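Local coordinates for protein S-adenosylmethionine:2-demethylmenaquinone methyltransferase (Geobacillus kaustophilus, PDB 2PCN) that is of unknown function but is a mixed alpha/beta protein of the Aldolase/RraA family, present as three copies in its assembly, at residues A[32-37]-A[58-63]; A[12-17]-A[154-159]; A[22-27]-A[110-115]; A[79-84]-A[101-106]; A[45-50]-A[73-78]. All coordinates share one frame; numbering follows the deposited sequence.

Interaction 1: A[32-37]-A[58-63]; sequences GPIATV and VLVVDG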
# COMPACT_ATOMS: atom_id res chain seq x y z
N GLY A 32 -9.70 -19.33 11.66
CA GLY A 32 -10.83 -19.93 12.34
C GLY A 32 -11.94 -20.31 11.38
O GLY A 32 -11.84 -20.06 10.18
N PRO A 33 -13.02 -20.92 11.89
CA PRO A 33 -14.16 -21.34 11.07
C PRO A 33 -14.84 -20.14 10.42
O PRO A 33 -15.03 -19.10 11.05
CB PRO A 33 -15.06 -22.05 12.08
CG PRO A 33 -14.82 -21.28 13.33
CD PRO A 33 -13.31 -21.11 13.32
N ILE A 34 -15.22 -20.31 9.16
CA ILE A 34 -15.86 -19.27 8.38
C ILE A 34 -17.37 -19.15 8.59
O ILE A 34 -18.09 -20.14 8.68
CB ILE A 34 -15.63 -19.51 6.86
CG1 ILE A 34 -14.16 -19.27 6.51
CG2 ILE A 34 -16.55 -18.64 6.04
CD1 ILE A 34 -13.84 -19.57 5.05
N ALA A 35 -17.83 -17.91 8.68
CA ALA A 35 -19.24 -17.56 8.79
C ALA A 35 -19.35 -16.60 7.61
O ALA A 35 -18.47 -15.76 7.43
CB ALA A 35 -19.52 -16.83 10.10
N THR A 36 -20.41 -16.71 6.81
CA THR A 36 -20.55 -15.86 5.64
C THR A 36 -21.69 -14.86 5.63
O THR A 36 -22.75 -15.07 6.23
CB THR A 36 -20.69 -16.70 4.35
OG1 THR A 36 -21.92 -17.43 4.40
CG2 THR A 36 -19.53 -17.67 4.20
N VAL A 37 -21.47 -13.76 4.91
CA VAL A 37 -22.46 -12.71 4.73
C VAL A 37 -22.29 -12.18 3.32
O VAL A 37 -21.17 -11.84 2.91
CB VAL A 37 -22.26 -11.54 5.72
CG1 VAL A 37 -23.35 -10.49 5.49
CG2 VAL A 37 -22.30 -12.03 7.15
N VAL A 58 -14.37 -16.39 12.00
CA VAL A 58 -13.81 -15.40 11.10
C VAL A 58 -14.97 -15.09 10.16
O VAL A 58 -15.40 -15.96 9.40
CB VAL A 58 -12.63 -15.94 10.26
CG1 VAL A 58 -12.28 -14.95 9.16
CG2 VAL A 58 -11.41 -16.16 11.15
N LEU A 59 -15.49 -13.87 10.24
CA LEU A 59 -16.60 -13.49 9.38
C LEU A 59 -16.07 -13.05 8.02
O LEU A 59 -15.22 -12.17 7.94
CB LEU A 59 -17.40 -12.34 10.00
CG LEU A 59 -18.66 -11.96 9.23
CD1 LEU A 59 -19.70 -13.06 9.38
CD2 LEU A 59 -19.22 -10.65 9.74
N VAL A 60 -16.57 -13.68 6.96
CA VAL A 60 -16.16 -13.32 5.61
C VAL A 60 -17.35 -12.62 4.98
O VAL A 60 -18.44 -13.18 4.90
CB VAL A 60 -15.80 -14.58 4.78
CG1 VAL A 60 -15.36 -14.17 3.37
CG2 VAL A 60 -14.68 -15.35 5.47
N VAL A 61 -17.13 -11.38 4.55
CA VAL A 61 -18.19 -10.57 3.95
C VAL A 61 -17.92 -10.21 2.50
O VAL A 61 -16.91 -9.59 2.18
CB VAL A 61 -18.37 -9.26 4.74
CG1 VAL A 61 -19.44 -8.40 4.08
CG2 VAL A 61 -18.75 -9.57 6.19
N ASP A 62 -18.81 -10.63 1.60
CA ASP A 62 -18.64 -10.28 0.20
C ASP A 62 -19.47 -9.04 -0.07
O ASP A 62 -20.69 -9.10 -0.19
CB ASP A 62 -19.11 -11.42 -0.72
CG ASP A 62 -18.89 -11.09 -2.18
OD1 ASP A 62 -18.35 -10.01 -2.47
OD2 ASP A 62 -19.27 -11.91 -3.05
N GLY A 63 -18.79 -7.90 -0.15
CA GLY A 63 -19.46 -6.64 -0.42
C GLY A 63 -19.33 -6.25 -1.88
O GLY A 63 -19.52 -5.08 -2.24
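Ala35 O receives Val60 N at 2.9 Å in an almost straight bond (177° at the hydrogen), and a weaker CA-H...O contact from Leu59 converges on the same carbonyl. Val58 O has a similar but less straight pair, Ala35 N and the CA-H of Ile34. Val58 N to Pro33 O, Val37 N to Val60 O and Asp62 N to Val37 O complete a parallel ladder that pairs Ile34 with Val58 and Val37 with Val61. Beta-branched residues suit such extended chains. On one face Ile34 CG2 meets Val60 CG2 at 3.8 Å. On the other, Leu59 has CG anti to the backbone N (chi1 -175°), and its CD1 lies 3.6 Å from Val37 CG2 and 3.8 Å from Ala35 CB; Ala35 presents only a methyl to Leu59. Helix 44-52 covers this second face, with Ala49 touching both Val37 and Leu59. At Gly32 a phi of 154° would press any side chain against the preceding carbonyl, which explains the glycine. Val58 CG2 lies 3.6 Å from Gly32 N. Strand 30-38, helix 44-52 and strand 58-62 together make a classical beta-alpha-beta unit.

Interaction 2: A[12-17]-A[154-159]; sequences DELQVC and KDLLAK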
# COMPACT_ATOMS: atom_id res chain seq x y z
N ASP A 12 -2.79 -29.05 -1.87
CA ASP A 12 -3.81 -29.79 -2.60
C ASP A 12 -5.21 -29.70 -1.99
O ASP A 12 -6.21 -29.95 -2.67
CB ASP A 12 -3.41 -31.27 -2.74
CG ASP A 12 -3.26 -31.96 -1.40
OD1 ASP A 12 -4.22 -31.95 -0.60
OD2 ASP A 12 -2.18 -32.53 -1.14
N GLU A 13 -5.29 -29.35 -0.71
CA GLU A 13 -6.57 -29.23 -0.03
C GLU A 13 -6.91 -27.77 0.23
O GLU A 13 -7.86 -27.47 0.96
CB GLU A 13 -6.53 -29.94 1.32
CG GLU A 13 -6.38 -31.44 1.25
CD GLU A 13 -6.29 -32.06 2.63
OE1 GLU A 13 -5.32 -31.74 3.35
OE2 GLU A 13 -7.18 -32.85 2.99
N LEU A 14 -6.15 -26.86 -0.37
CA LEU A 14 -6.37 -25.44 -0.15
C LEU A 14 -6.76 -24.61 -1.36
O LEU A 14 -6.42 -24.93 -2.50
CB LEU A 14 -5.12 -24.80 0.46
CG LEU A 14 -4.67 -25.18 1.87
CD1 LEU A 14 -3.31 -24.56 2.14
CD2 LEU A 14 -5.69 -24.68 2.89
N GLN A 15 -7.49 -23.54 -1.07
CA GLN A 15 -7.89 -22.57 -2.07
C GLN A 15 -7.08 -21.35 -1.66
O GLN A 15 -7.04 -21.01 -0.48
CB GLN A 15 -9.38 -22.24 -1.96
CG GLN A 15 -10.30 -23.29 -2.57
CD GLN A 15 -11.74 -22.86 -2.51
OE1 GLN A 15 -12.43 -23.09 -1.51
NE2 GLN A 15 -12.20 -22.21 -3.56
N VAL A 16 -6.41 -20.71 -2.61
CA VAL A 16 -5.60 -19.55 -2.31
C VAL A 16 -6.25 -18.30 -2.89
O VAL A 16 -6.45 -18.19 -4.09
CB VAL A 16 -4.18 -19.70 -2.90
CG1 VAL A 16 -3.35 -18.47 -2.57
CG2 VAL A 16 -3.52 -20.95 -2.34
N CYS A 17 -6.60 -17.36 -2.01
CA CYS A 17 -7.24 -16.13 -2.44
C CYS A 17 -6.31 -15.33 -3.36
O CYS A 17 -5.15 -15.09 -3.03
CB CYS A 17 -7.64 -15.28 -1.23
SG CYS A 17 -8.66 -13.85 -1.66
N LYS A 154 -11.84 -27.82 6.14
CA LYS A 154 -11.87 -28.32 7.51
C LYS A 154 -10.63 -27.88 8.27
O LYS A 154 -9.66 -27.40 7.68
CB LYS A 154 -11.99 -29.85 7.52
CG LYS A 154 -11.01 -30.59 6.62
CD LYS A 154 -9.59 -30.57 7.17
CE LYS A 154 -8.68 -31.44 6.31
NZ LYS A 154 -8.65 -30.99 4.89
N ASP A 155 -10.66 -28.04 9.59
CA ASP A 155 -9.53 -27.66 10.43
C ASP A 155 -8.33 -28.54 10.07
O ASP A 155 -8.32 -29.74 10.35
CB ASP A 155 -9.89 -27.85 11.91
CG ASP A 155 -8.88 -27.19 12.83
OD1 ASP A 155 -7.67 -27.40 12.64
OD2 ASP A 155 -9.31 -26.47 13.75
N LEU A 156 -7.33 -27.93 9.45
CA LEU A 156 -6.13 -28.66 9.03
C LEU A 156 -5.19 -28.97 10.18
O LEU A 156 -4.24 -29.74 10.02
CB LEU A 156 -5.37 -27.86 7.96
CG LEU A 156 -6.07 -27.64 6.62
CD1 LEU A 156 -5.17 -26.82 5.71
CD2 LEU A 156 -6.38 -28.99 5.98
N LEU A 157 -5.44 -28.38 11.35
CA LEU A 157 -4.59 -28.60 12.51
C LEU A 157 -5.26 -29.45 13.58
O LEU A 157 -4.81 -29.49 14.72
CB LEU A 157 -4.18 -27.25 13.10
CG LEU A 157 -3.48 -26.32 12.10
CD1 LEU A 157 -3.27 -24.96 12.74
CD2 LEU A 157 -2.16 -26.92 11.66
N ALA A 158 -6.33 -30.14 13.19
CA ALA A 158 -7.05 -31.01 14.11
C ALA A 158 -7.34 -32.33 13.40
O ALA A 158 -7.99 -33.22 13.95
CB ALA A 158 -8.36 -30.35 14.53
N LYS A 159 -6.83 -32.44 12.18
CA LYS A 159 -7.02 -33.63 11.36
C LYS A 159 -5.92 -34.66 11.60
O LYS A 159 -4.88 -34.36 12.20
CB LYS A 159 -7.05 -33.26 9.88
CG LYS A 159 -5.81 -32.50 9.42
CD LYS A 159 -5.79 -32.32 7.91
CE LYS A 159 -5.69 -33.66 7.19
NZ LYS A 159 -5.63 -33.50 5.71
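Glu13 holds two lysines of the C-terminal segment with one carboxylate: OE2 lies 3.0 Å from Lys154 NZ, and OE1 lies 3.0 Å from Lys159 NZ. Lys159 NZ also reaches OE2, at 3.2 Å, which makes a salt-bridge network whose individual hydrogen bonds are weak in geometry. The two ammonium groups arrive differently. Lys159 meets Glu13 tip to tip, whereas Lys154 crosses it at about a right angle. A bend at chi2 (73°) turns CD of Lys154 out of the extended line, and a second bend comes at chi4. Long, flexible lysines suit a surface bridge of this kind, although Lys159 is poorly ordered and its share is less certain. Beneath the charges, Leu14 CD2 touches Leu156 CD1 at 3.6 Å, and Leu156 CD2 comes to 4.0 Å from Glu13 OE1. Leu156 sits in a type I turn from Asp155 to Ala158, where Asp155 OD1 accepts Leu157 N at 2.8 Å, an Asx turn. Tyr143 OH is hydrogen-bonded to Leu156 N. The 154-159 segment follows strand 148-152, which pairs antiparallel with strand 14-16 through Gln15 and Val151, and Leu14 also rests on Ala152 of that strand.

Interaction 3: A[22-27]-A[110-115]; sequences QSYGGK and IGTCPV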
# COMPACT_ATOMS: atom_id res chain seq x y z
N GLN A 22 -5.66 -5.44 2.34
CA GLN A 22 -4.89 -4.51 3.15
C GLN A 22 -5.25 -5.00 4.55
O GLN A 22 -6.41 -5.36 4.79
CB GLN A 22 -5.39 -3.07 2.97
CG GLN A 22 -5.30 -2.55 1.55
CD GLN A 22 -3.90 -2.67 0.98
OE1 GLN A 22 -2.93 -2.23 1.58
NE2 GLN A 22 -3.80 -3.28 -0.20
N SER A 23 -4.28 -5.02 5.46
CA SER A 23 -4.54 -5.47 6.83
C SER A 23 -4.74 -4.24 7.72
O SER A 23 -3.86 -3.39 7.80
CB SER A 23 -3.36 -6.30 7.34
OG SER A 23 -3.67 -6.90 8.59
N TYR A 24 -5.89 -4.17 8.38
CA TYR A 24 -6.22 -3.02 9.23
C TYR A 24 -6.29 -3.26 10.73
O TYR A 24 -6.22 -2.31 11.51
CB TYR A 24 -7.55 -2.43 8.78
CG TYR A 24 -7.56 -1.88 7.38
CD1 TYR A 24 -6.92 -0.66 7.08
CD2 TYR A 24 -8.19 -2.56 6.34
CE1 TYR A 24 -6.92 -0.15 5.79
CE2 TYR A 24 -8.19 -2.05 5.04
CZ TYR A 24 -7.56 -0.85 4.77
OH TYR A 24 -7.55 -0.35 3.49
N GLY A 25 -6.43 -4.51 11.15
CA GLY A 25 -6.54 -4.79 12.57
C GLY A 25 -5.23 -4.89 13.32
O GLY A 25 -4.16 -4.93 12.72
N GLY A 26 -5.32 -4.92 14.65
CA GLY A 26 -4.14 -5.02 15.48
C GLY A 26 -3.46 -6.36 15.31
O GLY A 26 -2.27 -6.52 15.62
N LYS A 27 -4.21 -7.35 14.83
CA LYS A 27 -3.68 -8.68 14.59
C LYS A 27 -3.44 -8.86 13.10
O LYS A 27 -4.35 -8.65 12.29
CB LYS A 27 -4.66 -9.75 15.09
CG LYS A 27 -4.77 -9.84 16.60
CD LYS A 27 -3.42 -10.22 17.20
CE LYS A 27 -3.42 -10.06 18.71
NZ LYS A 27 -2.10 -10.43 19.30
N ILE A 110 -10.32 -4.28 1.12
CA ILE A 110 -9.60 -3.77 -0.04
C ILE A 110 -9.36 -2.26 -0.01
O ILE A 110 -8.67 -1.72 -0.87
CB ILE A 110 -10.32 -4.12 -1.36
CG1 ILE A 110 -11.69 -3.45 -1.43
CG2 ILE A 110 -10.46 -5.64 -1.48
CD1 ILE A 110 -12.36 -3.55 -2.79
N GLY A 111 -9.93 -1.59 0.99
CA GLY A 111 -9.73 -0.16 1.09
C GLY A 111 -10.57 0.48 2.18
O GLY A 111 -11.25 -0.21 2.93
N THR A 112 -10.50 1.80 2.27
CA THR A 112 -11.26 2.54 3.27
C THR A 112 -12.20 3.50 2.56
O THR A 112 -11.94 3.93 1.44
CB THR A 112 -10.35 3.37 4.20
OG1 THR A 112 -9.60 4.31 3.43
CG2 THR A 112 -9.39 2.45 4.96
N CYS A 113 -13.30 3.82 3.23
CA CYS A 113 -14.31 4.74 2.71
C CYS A 113 -15.02 5.31 3.93
O CYS A 113 -15.52 4.56 4.76
CB CYS A 113 -15.32 4.00 1.83
SG CYS A 113 -16.63 5.07 1.23
N PRO A 114 -15.06 6.65 4.05
CA PRO A 114 -15.70 7.30 5.20
C PRO A 114 -17.23 7.27 5.22
O PRO A 114 -17.84 7.51 6.26
CB PRO A 114 -15.16 8.72 5.12
CG PRO A 114 -15.11 8.95 3.64
CD PRO A 114 -14.50 7.65 3.13
N VAL A 115 -17.85 6.97 4.08
CA VAL A 115 -19.31 6.94 4.00
C VAL A 115 -19.95 5.68 4.59
O VAL A 115 -19.55 4.56 4.28
CB VAL A 115 -19.79 7.07 2.53
CG1 VAL A 115 -21.31 7.09 2.48
CG2 VAL A 115 -19.20 8.33 1.90
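Tyr24 brings its hydroxyl against the backbone of Gly111, with OH 3.2 Å from Gly111 CA. Chi1 of -64° sets CG of the tyrosine anti to the carbonyl carbon, beside the backbone N; from the loop just after strand 22-23 the ring reaches the weakly bonded strand 111-112. Gly111 offers its bare CA to the hydroxyl, so that backbone rather than a side chain forms the contact surface at this point. Thr112 adds a methyl group. Its CG2 is anti to the carbonyl carbon and lies 3.7 Å from both Tyr24 OH and Tyr24 CE1, approaching the ring obliquely. The threonine's chi1 of 60° sets OG1 between the backbone N and the carbonyl carbon, from where it donates to Asp147 O of the third subunit. Thus one branch of the threonine serves the packing within the chain, while the other serves the subunit interface. Gln22 contributes more loosely, its CG 4.2 Å from Ile110 O. Ile94 and Ser97 also touch the Tyr24 side chain. No hydrogen bond crosses between the two segments, so the contact rests on van der Waals packing. Thr112 OG1 is satisfied by the third subunit, and Tyr24 therefore packs on one of the residues at that interface.

Interaction 4: A[79-84]-A[101-106]; sequences IACERG and GAMPIG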
# COMPACT_ATOMS: atom_id res chain seq x y z
N ILE A 79 -17.62 -4.97 18.72
CA ILE A 79 -18.48 -6.12 19.01
C ILE A 79 -17.67 -7.39 18.76
O ILE A 79 -17.72 -8.33 19.56
CB ILE A 79 -19.73 -6.13 18.10
CG1 ILE A 79 -20.62 -4.92 18.40
CG2 ILE A 79 -20.52 -7.42 18.30
CD1 ILE A 79 -21.80 -4.78 17.47
N ALA A 80 -16.93 -7.41 17.66
CA ALA A 80 -16.11 -8.57 17.33
C ALA A 80 -15.11 -8.87 18.45
O ALA A 80 -14.85 -10.03 18.76
CB ALA A 80 -15.38 -8.33 16.01
N CYS A 81 -14.56 -7.82 19.06
CA CYS A 81 -13.61 -8.01 20.15
C CYS A 81 -14.32 -8.50 21.41
O CYS A 81 -13.84 -9.41 22.09
CB CYS A 81 -12.89 -6.70 20.48
SG CYS A 81 -11.70 -6.19 19.22
N GLU A 82 -15.45 -7.89 21.73
CA GLU A 82 -16.21 -8.25 22.91
C GLU A 82 -16.72 -9.69 22.89
O GLU A 82 -16.83 -10.34 23.93
CB GLU A 82 -17.40 -7.30 23.09
CG GLU A 82 -17.01 -5.84 23.10
CD GLU A 82 -18.21 -4.91 23.25
OE1 GLU A 82 -19.29 -5.26 22.74
OE2 GLU A 82 -18.05 -3.83 23.85
N ARG A 83 -17.03 -10.21 21.70
CA ARG A 83 -17.55 -11.57 21.60
C ARG A 83 -16.48 -12.60 21.24
O ARG A 83 -16.78 -13.75 20.94
CB ARG A 83 -18.72 -11.61 20.61
CG ARG A 83 -19.81 -10.62 20.96
CD ARG A 83 -21.11 -10.86 20.20
NE ARG A 83 -21.67 -12.18 20.47
CZ ARG A 83 -21.53 -13.23 19.66
NH1 ARG A 83 -20.87 -13.11 18.52
NH2 ARG A 83 -22.06 -14.40 19.99
N GLY A 84 -15.22 -12.17 21.27
CA GLY A 84 -14.11 -13.06 20.99
C GLY A 84 -13.99 -13.65 19.60
O GLY A 84 -13.57 -14.80 19.45
N GLY A 101 -7.02 -0.27 13.95
CA GLY A 101 -5.63 -0.68 14.00
C GLY A 101 -5.13 -0.92 15.42
O GLY A 101 -4.11 -1.58 15.62
N ALA A 102 -5.87 -0.40 16.40
CA ALA A 102 -5.50 -0.55 17.81
C ALA A 102 -6.22 -1.70 18.51
O ALA A 102 -6.02 -1.94 19.70
CB ALA A 102 -5.77 0.76 18.55
N MET A 103 -7.06 -2.42 17.76
CA MET A 103 -7.82 -3.53 18.33
C MET A 103 -7.19 -4.89 18.07
O MET A 103 -6.66 -5.15 16.99
CB MET A 103 -9.25 -3.50 17.78
CG MET A 103 -10.02 -2.24 18.17
SD MET A 103 -11.72 -2.23 17.55
CE MET A 103 -11.86 -0.54 17.02
N PRO A 104 -7.24 -5.79 19.07
CA PRO A 104 -6.67 -7.14 18.99
C PRO A 104 -7.49 -8.13 18.16
O PRO A 104 -7.83 -9.22 18.62
CB PRO A 104 -6.59 -7.55 20.46
CG PRO A 104 -7.84 -6.94 21.02
CD PRO A 104 -7.83 -5.54 20.40
N ILE A 105 -7.79 -7.74 16.92
CA ILE A 105 -8.55 -8.60 16.04
C ILE A 105 -8.06 -8.43 14.61
O ILE A 105 -7.45 -7.42 14.27
CB ILE A 105 -10.06 -8.27 16.13
CG1 ILE A 105 -10.88 -9.37 15.47
CG2 ILE A 105 -10.33 -6.91 15.50
CD1 ILE A 105 -12.35 -9.27 15.73
N GLY A 106 -8.31 -9.43 13.77
CA GLY A 106 -7.88 -9.33 12.39
C GLY A 106 -8.94 -8.66 11.53
O GLY A 106 -10.13 -8.95 11.68
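Cys81 puts its sulfur into a shallow hollow made by three consecutive residues. SG lies 3.9 Å from Met103 CB, 4.1 Å from Pro104 CD and 4.0 Å from Ile105 CG2, so one small knob is flanked by a methylene, a ring edge atom and a methyl. With SG anti to the carbonyl carbon (chi1 -71°), the thiol projects from the helix flank toward the loop, and its modest size fits where the backbones approach closely: Cys81 and Ile105 have CA atoms 6.5 Å apart. The hollow owes its form to the chain bending at Pro104, the centre of an inverse gamma turn, which brings Met103 and Ile105 to neighbouring sides of the sulfur. Chi1 of -167° puts Ile105 CG1 anti to the backbone N, and with chi2 also near 180° the branch is extended, its CD1 on the Ala80 side. Ala80 faces this side chain, though the modelled separation of Ala80 CB and Ile105 CD1 is doubtful. Met103 also touches Asp74 and Ala77, nearer the N-terminal end of helix 74-82. Beyond Cys81 the helix closes in a Schellman motif: Gly84, whose positive phi favours glycine, gives its N to Cys81 O, while Leu85 N bonds to Ala80 O. Helix 74-82 leads into strand 87-90, and the loop leads into the parallel strand 106-109, so the contact packs a helix against the following crossover connection of a beta-alpha-beta fold.

Interaction 5: A[45-50]-A[73-78]; sequences LVREAL and GDRLAQ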
# COMPACT_ATOMS: atom_id res chain seq x y z
N LEU A 45 -26.84 -6.98 8.09
CA LEU A 45 -26.57 -8.39 8.29
C LEU A 45 -25.15 -8.64 8.76
O LEU A 45 -24.87 -9.67 9.38
CB LEU A 45 -26.85 -9.17 7.00
CG LEU A 45 -28.35 -9.18 6.65
CD1 LEU A 45 -28.57 -9.88 5.33
CD2 LEU A 45 -29.12 -9.87 7.78
N VAL A 46 -24.25 -7.71 8.47
CA VAL A 46 -22.87 -7.84 8.94
C VAL A 46 -22.93 -7.68 10.45
O VAL A 46 -22.31 -8.44 11.20
CB VAL A 46 -21.95 -6.75 8.34
CG1 VAL A 46 -20.55 -6.89 8.92
CG2 VAL A 46 -21.91 -6.88 6.83
N ARG A 47 -23.68 -6.68 10.90
CA ARG A 47 -23.81 -6.44 12.33
C ARG A 47 -24.48 -7.61 13.04
O ARG A 47 -23.99 -8.07 14.07
CB ARG A 47 -24.61 -5.16 12.60
CG ARG A 47 -24.91 -4.96 14.08
CD ARG A 47 -25.19 -3.51 14.41
NE ARG A 47 -25.19 -3.30 15.86
CZ ARG A 47 -24.92 -2.14 16.45
NH1 ARG A 47 -24.61 -1.07 15.72
NH2 ARG A 47 -24.93 -2.05 17.77
N GLU A 48 -25.59 -8.10 12.50
CA GLU A 48 -26.29 -9.20 13.14
C GLU A 48 -25.41 -10.44 13.24
O GLU A 48 -25.46 -11.17 14.23
CB GLU A 48 -27.58 -9.52 12.37
CG GLU A 48 -28.45 -8.30 12.15
CD GLU A 48 -29.88 -8.65 11.79
OE1 GLU A 48 -30.08 -9.55 10.94
OE2 GLU A 48 -30.81 -8.02 12.35
N ALA A 49 -24.59 -10.68 12.21
CA ALA A 49 -23.69 -11.82 12.22
C ALA A 49 -22.66 -11.66 13.34
O ALA A 49 -22.43 -12.58 14.13
CB ALA A 49 -22.97 -11.93 10.86
N LEU A 50 -22.05 -10.48 13.42
CA LEU A 50 -21.05 -10.23 14.45
C LEU A 50 -21.61 -10.37 15.86
O LEU A 50 -20.88 -10.68 16.80
CB LEU A 50 -20.45 -8.83 14.29
CG LEU A 50 -19.58 -8.60 13.05
CD1 LEU A 50 -19.18 -7.14 12.97
CD2 LEU A 50 -18.36 -9.51 13.12
N GLY A 73 -17.05 -0.60 10.85
CA GLY A 73 -16.42 0.52 11.53
C GLY A 73 -15.98 0.10 12.92
O GLY A 73 -16.02 -1.08 13.25
N ASP A 74 -15.60 1.06 13.76
CA ASP A 74 -15.12 0.71 15.09
C ASP A 74 -16.18 0.10 16.01
O ASP A 74 -15.86 -0.74 16.85
CB ASP A 74 -14.46 1.92 15.76
CG ASP A 74 -15.45 2.98 16.18
OD1 ASP A 74 -16.34 3.31 15.37
OD2 ASP A 74 -15.33 3.49 17.31
N ARG A 75 -17.44 0.50 15.85
CA ARG A 75 -18.50 -0.06 16.69
C ARG A 75 -18.62 -1.56 16.46
O ARG A 75 -18.65 -2.35 17.40
CB ARG A 75 -19.85 0.60 16.38
CG ARG A 75 -19.95 2.05 16.79
CD ARG A 75 -21.33 2.58 16.44
NE ARG A 75 -21.62 2.39 15.02
CZ ARG A 75 -22.83 2.12 14.54
NH1 ARG A 75 -23.86 2.00 15.35
NH2 ARG A 75 -22.99 1.96 13.23
N LEU A 76 -18.69 -1.95 15.19
CA LEU A 76 -18.80 -3.37 14.85
C LEU A 76 -17.53 -4.13 15.17
O LEU A 76 -17.58 -5.29 15.58
CB LEU A 76 -19.17 -3.53 13.37
CG LEU A 76 -20.68 -3.51 13.08
CD1 LEU A 76 -21.32 -2.29 13.70
CD2 LEU A 76 -20.91 -3.54 11.57
N ALA A 77 -16.37 -3.50 14.99
CA ALA A 77 -15.11 -4.16 15.30
C ALA A 77 -15.07 -4.40 16.81
O ALA A 77 -14.56 -5.41 17.28
CB ALA A 77 -13.93 -3.29 14.87
N GLN A 78 -15.62 -3.45 17.56
CA GLN A 78 -15.66 -3.56 19.01
C GLN A 78 -16.50 -4.77 19.41
O GLN A 78 -16.14 -5.52 20.33
CB GLN A 78 -16.27 -2.28 19.60
CG GLN A 78 -16.30 -2.22 21.11
CD GLN A 78 -16.77 -0.87 21.60
OE1 GLN A 78 -17.91 -0.48 21.37
NE2 GLN A 78 -15.88 -0.14 22.26
O HOH W 1 -24.89 0.88 18.46
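Arg47 and Arg75 meet through their guanidinium groups: Arg75 NH1 lies at the edge of the Arg47 group, near its plane, 3.2 Å from Arg47 NH1. The two planes are turned 65° apart and the side chains cross at about a right angle, which rules out a parallel stack. Water 1 also lies at the edge of the Arg47 group, in plane, accepting from Arg47 NH2 at 3.0 Å and weakly from Arg75 NH1 at 3.5 Å. Arg47 reaches this place with an extended chain, CG anti to the backbone N (chi1 173°), and its aliphatic part runs over Leu76, whose CD1 is 4.1 Å from Arg47 CD. Below, Leu50 CD1 packs at 3.6 Å against Leu76 CB and Val46 CG1 lies 4.3 Å from Leu76 CD2; leucine suits a position where it must fill the groove between helices whose axes are 10.1 Å apart at closest. Arg47 NE forms a salt bridge with Glu51, and an acetate ion, probably from the crystallisation liquor, lies about 4 Å from the Arg75 side chain. Two like charges so close would probably repel, and the shared water together with the nearby carboxylate of Glu51 is likely to make their meeting tolerable above an apolar core.

Overall arrangement
Interactions 1, 5 and 4 follow one another through the fold. Interaction 1 joins strands 30-38 and 58-62, and interaction 5 touches it where helix 44-52 lies on those strands, their centres 12 Å apart. Interaction 4 shares helix 74-82 with interaction 5 and touches it, their centres 10 Å apart, while Lys27 links interactions 3 and 4 through Ile105. Interaction 2 stands apart, about 27 Å from interaction 5 by centres, on the opposite side of the chain's centre. In sequence, interaction 2 spans all the others and interaction 3 spans 1, 4 and 5. Segments near the two ends of the chain thus meet to one side of the alpha/beta core, and strand 111-112 reaches the third subunit.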